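PDB 3L84: transketolase from Campylobacter jejuni, which belongs to the thiamine diphosphate-dependent transketolase family and forms a dimer whose subunits combine two cofactor-binding-type domains with a C-terminal domain. Local coordinates for residues I427-K432 with R463-F468; K434-F439 with Q484-A489; N467-R472 with I491-V496. All coordinates share one frame; numbering follows the deposited sequence.

Interaction 1. Residues I427-K432 with R463-F468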
# COMPACT_ATOMS: atom_id res chain seq x y z
N ILE A 427 9.87 -5.87 -0.80
CA ILE A 427 10.51 -7.12 -0.43
C ILE A 427 11.18 -7.77 -1.65
O ILE A 427 12.29 -8.33 -1.53
CB ILE A 427 9.52 -8.08 0.24
CG1 ILE A 427 9.00 -7.51 1.56
CG2 ILE A 427 10.15 -9.46 0.46
CD1 ILE A 427 10.03 -7.66 2.72
N ALA A 428 10.55 -7.73 -2.80
CA ALA A 428 11.20 -8.22 -4.02
C ALA A 428 12.53 -7.53 -4.25
O ALA A 428 13.54 -8.16 -4.61
CB ALA A 428 10.27 -8.05 -5.22
N ALA A 429 12.54 -6.21 -4.10
CA ALA A 429 13.74 -5.41 -4.27
C ALA A 429 14.79 -5.75 -3.23
O ALA A 429 15.98 -5.93 -3.56
CB ALA A 429 13.38 -3.94 -4.25
N LEU A 430 14.40 -5.85 -1.96
CA LEU A 430 15.32 -6.21 -0.88
C LEU A 430 16.01 -7.52 -1.16
O LEU A 430 17.21 -7.67 -0.89
CB LEU A 430 14.54 -6.27 0.45
CG LEU A 430 14.31 -4.89 1.09
CD1 LEU A 430 13.04 -4.90 2.00
CD2 LEU A 430 15.54 -4.40 1.86
N MSE A 431 15.26 -8.50 -1.68
CA MSE A 431 15.82 -9.84 -1.94
C MSE A 431 16.51 -9.96 -3.30
O MSE A 431 17.22 -10.93 -3.54
CB MSE A 431 14.69 -10.87 -1.95
CG MSE A 431 14.03 -11.09 -0.61
SE MSE A 431 12.94 -12.70 -0.57
CE MSE A 431 11.45 -12.15 -1.70
N LYS A 432 16.32 -8.99 -4.18
CA LYS A 432 16.87 -9.03 -5.55
C LYS A 432 16.38 -10.24 -6.33
O LYS A 432 17.14 -10.87 -7.06
CB LYS A 432 18.41 -8.89 -5.58
CG LYS A 432 18.92 -7.68 -4.85
CD LYS A 432 20.45 -7.64 -4.88
CE LYS A 432 21.02 -7.25 -6.15
NZ LYS A 432 22.54 -7.01 -5.98
N ARG A 463 11.23 4.75 -9.05
CA ARG A 463 12.59 5.15 -9.31
C ARG A 463 13.36 5.32 -8.03
O ARG A 463 14.55 4.93 -7.97
CB ARG A 463 12.64 6.42 -10.13
CG ARG A 463 12.17 6.20 -11.55
CD ARG A 463 12.08 7.50 -12.28
NE ARG A 463 11.77 7.31 -13.70
CZ ARG A 463 11.35 8.27 -14.49
NH1 ARG A 463 11.06 9.46 -14.00
NH2 ARG A 463 11.12 7.99 -15.78
N ALA A 464 12.75 5.81 -6.95
CA ALA A 464 13.45 6.02 -5.69
C ALA A 464 13.72 4.71 -4.96
O ALA A 464 14.66 4.63 -4.17
CB ALA A 464 12.66 6.94 -4.79
N MSE A 465 12.89 3.69 -5.13
CA MSE A 465 13.09 2.40 -4.49
C MSE A 465 14.37 1.74 -5.01
O MSE A 465 14.51 1.48 -6.22
CB MSE A 465 11.88 1.51 -4.76
CG MSE A 465 12.03 0.11 -4.13
SE MSE A 465 10.44 -1.00 -4.21
CE MSE A 465 9.65 -0.42 -5.91
N PRO A 466 15.29 1.40 -4.11
CA PRO A 466 16.48 0.68 -4.56
C PRO A 466 16.19 -0.67 -5.20
O PRO A 466 15.16 -1.28 -4.92
CB PRO A 466 17.30 0.53 -3.27
CG PRO A 466 16.85 1.67 -2.41
CD PRO A 466 15.39 1.78 -2.69
N ASN A 467 17.17 -1.17 -5.96
CA ASN A 467 17.13 -2.52 -6.51
C ASN A 467 15.90 -2.80 -7.37
O ASN A 467 15.34 -3.88 -7.31
CB ASN A 467 17.22 -3.61 -5.41
CG ASN A 467 18.53 -3.65 -4.70
OD1 ASN A 467 19.53 -3.06 -5.15
ND2 ASN A 467 18.57 -4.41 -3.62
N PHE A 468 15.49 -1.82 -8.15
CA PHE A 468 14.41 -1.92 -9.11
C PHE A 468 14.83 -1.23 -10.35
O PHE A 468 15.46 -0.12 -10.31
CB PHE A 468 13.13 -1.23 -8.64
CG PHE A 468 11.95 -2.14 -8.50
CD1 PHE A 468 11.70 -2.72 -7.30
CD2 PHE A 468 11.17 -2.51 -9.59
CE1 PHE A 468 10.70 -3.54 -7.13
CE2 PHE A 468 10.08 -3.38 -9.38
CZ PHE A 468 9.89 -3.90 -8.17
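A429 and N467 join the C-terminal end of helix 418-431 to the loop after helix 458-464, in the pyrimidine-binding domain. This is a small helix-to-loop contact with one hydrogen bond. N467 ND2 donates to A429 O over 3.0 Å, with an N-H...O angle of 153°. The amide nitrogen lies well above the carbonyl plane, while A429 O stays close to the plane of the N467 amide. CG of N467 is anti to its own carbonyl carbon (chi1 -67°), and chi2 (-15°) then turns the amide. A429 O also accepts from K432 N at 3.1 Å, from the opposite face. That second bond belongs to the Schellman motif ending the helix, with K432 at its positive-phi position. K432 CG lies 3.5 Å from N467 ND2, and the two side chains cross obliquely.

The methyl group of A429 makes most of the apolar contact. Its CB is 3.3 Å from P466 O and meets the edge of the F468 ring, 3.7 Å from CD1. The selenium of M465 is a looser neighbour of the same CB.

F605 of the second subunit packs on A429 and L430. Helix 391-404 touches A428, and F437 of strand 436-440 meets the F468 ring.

Interaction 2. Residues K434-F439 with Q484-A489; sequences KHFFIF and QIALNA
K434 reaches the C-terminal end of helix 476-488 from the loop just before strand 436-440, and F436 packs on A486 and L487 of the same helix, so this is a strand-to-helix contact on one face of a parallel alpha/beta sheet. The lysine ammonium group meets the backbone carbonyls at the helix end. NZ donates to A489 O at 2.7 Å, tilted 34° from that carbonyl plane. It also donates to A486 O at 2.8 Å, here in the carbonyl plane with a C=O...N angle of 152°. A water accepts a third bond from NZ at 2.8 Å. The same water donates to L487 O over 2.9 Å. L487 O itself is 3.1 Å from NZ, but the angle is too poor for a direct bond. Three bonds therefore grip the ammonium group. The K434 chain bends in turn at chi2, chi3 and chi4. The last bend (chi4 -65°) places NZ among the carbonyls. The positive charge is probably favoured there by the negative end of the helix dipole.

The F436 ring makes the apolar half of the contact. Its CZ lies 3.7 Å from L487 CD2, and the two side chains cross at about a right angle. CE1 is 4.2 Å from A486 CB. A486 O and the water both lie at the ring edge, near its plane.

W483 of the same helix also meets the F436 ring. A486 packs on S493 and F495 of strand 493-496, the sheet neighbour of strand 436-440. Strand 408-414 borders strand 436-440 on its other side. F437 packs against A425 of helix 418-431.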
# COMPACT_ATOMS: atom_id res chain seq x y z
N LYS A 434 13.87 -12.25 -9.15
CA LYS A 434 13.39 -12.06 -10.51
C LYS A 434 11.87 -12.19 -10.55
O LYS A 434 11.30 -13.27 -10.69
CB LYS A 434 14.11 -12.99 -11.48
CG LYS A 434 15.59 -12.86 -11.46
CD LYS A 434 16.13 -11.41 -11.49
CE LYS A 434 15.72 -10.64 -12.71
NZ LYS A 434 16.35 -11.26 -13.98
N HIS A 435 11.22 -11.05 -10.36
CA HIS A 435 9.76 -10.93 -10.29
C HIS A 435 9.45 -9.67 -11.08
O HIS A 435 10.08 -8.62 -10.88
CB HIS A 435 9.34 -10.78 -8.82
CG HIS A 435 7.88 -10.53 -8.56
ND1 HIS A 435 7.39 -10.45 -7.27
CD2 HIS A 435 6.81 -10.34 -9.37
CE1 HIS A 435 6.08 -10.19 -7.31
NE2 HIS A 435 5.71 -10.12 -8.58
N PHE A 436 8.57 -9.79 -12.07
CA PHE A 436 8.30 -8.70 -13.01
C PHE A 436 6.94 -8.08 -12.73
O PHE A 436 5.96 -8.78 -12.52
CB PHE A 436 8.37 -9.25 -14.45
CG PHE A 436 9.61 -10.06 -14.69
CD1 PHE A 436 10.83 -9.46 -14.76
CD2 PHE A 436 9.56 -11.43 -14.75
CE1 PHE A 436 11.97 -10.18 -14.91
CE2 PHE A 436 10.73 -12.17 -14.91
CZ PHE A 436 11.92 -11.55 -14.95
N PHE A 437 6.90 -6.76 -12.70
CA PHE A 437 5.70 -6.00 -12.36
C PHE A 437 5.20 -5.29 -13.59
O PHE A 437 5.96 -4.55 -14.22
CB PHE A 437 5.99 -5.01 -11.20
CG PHE A 437 6.31 -5.68 -9.88
CD1 PHE A 437 5.32 -5.82 -8.92
CD2 PHE A 437 7.56 -6.21 -9.63
CE1 PHE A 437 5.61 -6.47 -7.72
CE2 PHE A 437 7.81 -6.87 -8.44
CZ PHE A 437 6.84 -6.99 -7.51
N ILE A 438 3.95 -5.50 -13.93
CA ILE A 438 3.36 -5.01 -15.19
C ILE A 438 2.33 -3.97 -14.78
O ILE A 438 1.31 -4.31 -14.16
CB ILE A 438 2.70 -6.16 -15.98
CG1 ILE A 438 3.61 -7.38 -16.19
CG2 ILE A 438 2.12 -5.64 -17.29
CD1 ILE A 438 4.91 -7.12 -16.72
N PHE A 439 2.57 -2.71 -15.12
CA PHE A 439 1.72 -1.60 -14.70
C PHE A 439 1.23 -0.86 -15.93
O PHE A 439 1.98 -0.06 -16.49
CB PHE A 439 2.49 -0.65 -13.80
CG PHE A 439 3.00 -1.23 -12.49
CD1 PHE A 439 2.23 -2.06 -11.70
CD2 PHE A 439 4.25 -0.89 -12.03
CE1 PHE A 439 2.71 -2.53 -10.48
CE2 PHE A 439 4.73 -1.36 -10.82
CZ PHE A 439 3.97 -2.18 -10.06
N GLN A 484 14.61 -7.81 -22.56
CA GLN A 484 15.90 -8.49 -22.69
C GLN A 484 16.82 -8.12 -21.54
O GLN A 484 17.51 -8.96 -20.98
CB GLN A 484 16.52 -8.22 -24.07
CG GLN A 484 15.73 -8.89 -25.20
CD GLN A 484 16.17 -8.45 -26.57
OE1 GLN A 484 16.30 -7.28 -26.84
NE2 GLN A 484 16.37 -9.45 -27.47
N ILE A 485 16.82 -6.84 -21.16
CA ILE A 485 17.58 -6.41 -19.98
C ILE A 485 17.01 -7.00 -18.70
O ILE A 485 17.77 -7.52 -17.86
CB ILE A 485 17.62 -4.88 -19.90
CG1 ILE A 485 18.31 -4.27 -21.11
CG2 ILE A 485 18.29 -4.43 -18.59
CD1 ILE A 485 17.88 -2.83 -21.44
N ALA A 486 15.71 -6.92 -18.53
CA ALA A 486 15.10 -7.39 -17.29
C ALA A 486 15.37 -8.87 -17.02
O ALA A 486 15.64 -9.25 -15.87
CB ALA A 486 13.61 -7.16 -17.31
N LEU A 487 15.33 -9.71 -18.05
CA LEU A 487 15.59 -11.13 -17.84
C LEU A 487 17.01 -11.41 -17.44
O LEU A 487 17.23 -12.38 -16.74
CB LEU A 487 15.20 -11.95 -19.07
CG LEU A 487 13.71 -11.98 -19.31
CD1 LEU A 487 13.44 -12.51 -20.70
CD2 LEU A 487 12.89 -12.79 -18.34
N ASN A 488 17.98 -10.60 -17.88
CA ASN A 488 19.39 -10.77 -17.58
C ASN A 488 19.81 -10.05 -16.30
O ASN A 488 20.90 -10.29 -15.76
CB ASN A 488 20.30 -10.29 -18.73
CG ASN A 488 20.40 -11.29 -19.89
OD1 ASN A 488 20.80 -10.90 -20.98
ND2 ASN A 488 20.12 -12.54 -19.65
N ALA A 489 18.96 -9.17 -15.79
CA ALA A 489 19.29 -8.34 -14.63
C ALA A 489 19.29 -9.13 -13.35
O ALA A 489 18.78 -10.26 -13.28
CB ALA A 489 18.30 -7.18 -14.49
O HOH W 1 15.27 -13.61 -14.97

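Interaction 3. Residues N467-R472 with I491-V496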
# COMPACT_ATOMS: atom_id res chain seq x y z
N ASN A 467 17.17 -1.17 -5.96
CA ASN A 467 17.13 -2.52 -6.51
C ASN A 467 15.90 -2.80 -7.37
O ASN A 467 15.34 -3.88 -7.31
CB ASN A 467 17.22 -3.61 -5.41
CG ASN A 467 18.53 -3.65 -4.70
OD1 ASN A 467 19.53 -3.06 -5.15
ND2 ASN A 467 18.57 -4.41 -3.62
N PHE A 468 15.49 -1.82 -8.15
CA PHE A 468 14.41 -1.92 -9.11
C PHE A 468 14.83 -1.23 -10.35
O PHE A 468 15.46 -0.12 -10.31
CB PHE A 468 13.13 -1.23 -8.64
CG PHE A 468 11.95 -2.14 -8.50
CD1 PHE A 468 11.70 -2.72 -7.30
CD2 PHE A 468 11.17 -2.51 -9.59
CE1 PHE A 468 10.70 -3.54 -7.13
CE2 PHE A 468 10.08 -3.38 -9.38
CZ PHE A 468 9.89 -3.90 -8.17
N LEU A 469 14.48 -1.80 -11.48
CA LEU A 469 14.52 -1.08 -12.75
C LEU A 469 13.11 -0.66 -13.12
O LEU A 469 12.21 -1.48 -13.03
CB LEU A 469 15.10 -1.95 -13.85
CG LEU A 469 16.53 -2.42 -13.62
CD1 LEU A 469 16.98 -3.31 -14.78
CD2 LEU A 469 17.49 -1.24 -13.44
N THR A 470 12.91 0.58 -13.53
CA THR A 470 11.57 1.04 -13.86
C THR A 470 11.61 1.40 -15.35
O THR A 470 12.10 2.48 -15.72
CB THR A 470 11.14 2.24 -13.02
OG1 THR A 470 11.31 1.88 -11.62
CG2 THR A 470 9.68 2.63 -13.24
N PHE A 471 11.08 0.54 -16.19
CA PHE A 471 11.07 0.76 -17.64
C PHE A 471 9.80 1.44 -18.07
O PHE A 471 8.71 1.00 -17.70
CB PHE A 471 11.20 -0.54 -18.40
CG PHE A 471 12.52 -1.21 -18.23
CD1 PHE A 471 13.63 -0.75 -18.90
CD2 PHE A 471 12.66 -2.30 -17.39
CE1 PHE A 471 14.85 -1.40 -18.79
CE2 PHE A 471 13.89 -2.93 -17.28
CZ PHE A 471 14.96 -2.46 -17.98
N ARG A 472 9.89 2.50 -18.86
CA ARG A 472 8.71 3.19 -19.41
C ARG A 472 8.93 3.32 -20.92
O ARG A 472 9.34 4.37 -21.43
CB ARG A 472 8.48 4.51 -18.72
CG ARG A 472 7.24 5.22 -19.12
CD ARG A 472 6.88 6.40 -18.19
NE ARG A 472 5.61 7.04 -18.58
CZ ARG A 472 5.45 8.20 -19.18
NH1 ARG A 472 6.45 9.02 -19.42
NH2 ARG A 472 4.22 8.57 -19.47
N ILE A 491 18.05 -7.89 -10.48
CA ILE A 491 17.07 -7.21 -9.62
C ILE A 491 15.73 -7.24 -10.34
O ILE A 491 15.70 -7.44 -11.57
CB ILE A 491 17.51 -5.75 -9.34
CG1 ILE A 491 17.87 -4.97 -10.62
CG2 ILE A 491 18.65 -5.69 -8.30
CD1 ILE A 491 18.15 -3.48 -10.38
N PRO A 492 14.62 -7.05 -9.63
CA PRO A 492 13.32 -6.98 -10.27
C PRO A 492 13.12 -5.75 -11.11
O PRO A 492 13.83 -4.76 -11.02
CB PRO A 492 12.35 -6.97 -9.11
CG PRO A 492 13.13 -6.40 -7.98
CD PRO A 492 14.52 -6.90 -8.17
N SER A 493 12.14 -5.85 -12.02
CA SER A 493 11.81 -4.75 -12.93
C SER A 493 10.31 -4.49 -12.96
O SER A 493 9.49 -5.42 -12.81
CB SER A 493 12.22 -5.09 -14.37
OG SER A 493 13.64 -5.18 -14.58
N ALA A 494 9.95 -3.22 -13.17
CA ALA A 494 8.62 -2.80 -13.46
C ALA A 494 8.55 -2.31 -14.91
O ALA A 494 9.50 -1.71 -15.41
CB ALA A 494 8.17 -1.68 -12.53
N PHE A 495 7.42 -2.55 -15.55
CA PHE A 495 7.10 -2.09 -16.89
C PHE A 495 5.91 -1.15 -16.78
O PHE A 495 4.82 -1.55 -16.36
CB PHE A 495 6.80 -3.29 -17.78
CG PHE A 495 7.98 -4.18 -17.99
CD1 PHE A 495 8.83 -4.01 -19.07
CD2 PHE A 495 8.29 -5.12 -17.07
CE1 PHE A 495 9.94 -4.86 -19.23
CE2 PHE A 495 9.38 -5.93 -17.23
CZ PHE A 495 10.20 -5.79 -18.30
N VAL A 496 6.13 0.11 -17.16
CA VAL A 496 5.15 1.18 -17.04
C VAL A 496 4.64 1.48 -18.46
O VAL A 496 5.41 1.93 -19.32
CB VAL A 496 5.77 2.38 -16.36
CG1 VAL A 496 4.82 3.62 -16.36
CG2 VAL A 496 6.26 2.07 -14.95
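L469 to F471 and S493 to F495 pair as parallel strands, the two strands of a beta-alpha-beta crossover whose helix is 476-488. The tight part is the buried backbone pairing. L469 N donates to P492 O, A494 N to L469 O, F471 N to A494 O and V496 N to F471 O, over 2.8 to 3.1 Å. All four bonds are close to straight.

Side chains pack both faces. On the face of L469, F471, S493 and F495, the F471 ring presents its edge to S493, with CE2 3.5 Å from OG. The planes of the F471 and F495 rings are only 24° apart, but the offset leaves little ring-over-ring contact. A482 of the crossover helix touches both rings. On the other face, T470 CG2 meets V496 CG2, and T470 OG1 bonds to E563. The R472 chain passes V496 CG1 and ends in salt bridges to D442 and E536 and a hydrogen bond to S533.

The looser end is at N467 and I491, both partly exposed, where backbone bonding gives way to side-chain contacts. I491 CG1 lies between its backbone N and carbonyl carbon (chi1 50°), while CG2 touches N467 CB at 3.8 Å and CD1 turns to L469. Next to this end, P492 CG sits over one face of the F468 ring in a CH-pi contact, 4.0 Å from the ring centroid.

Overall arrangement
All three contacts lie in the pyrimidine-binding domain, around strands 436-440, 493-496 and 469-471 of its parallel sheet. Interaction 3 is the buried core, where backbone bonds join the edge strand 469-471 to strand 493-496. Interaction 2 is partly buried. It holds the crossover helix of interaction 3 against the next strand, 436-440, through a lysine, a water and a phenylalanine ring. Interaction 1 is also partly buried, but it lies by the second subunit and relies on one hydrogen bond from a side-chain amide and an alanine methyl. N467 and F468 are shared by interactions 1 and 3. F437 links interactions 2 and 3 through backbone bonding to F495, and touches F468 of interaction 1.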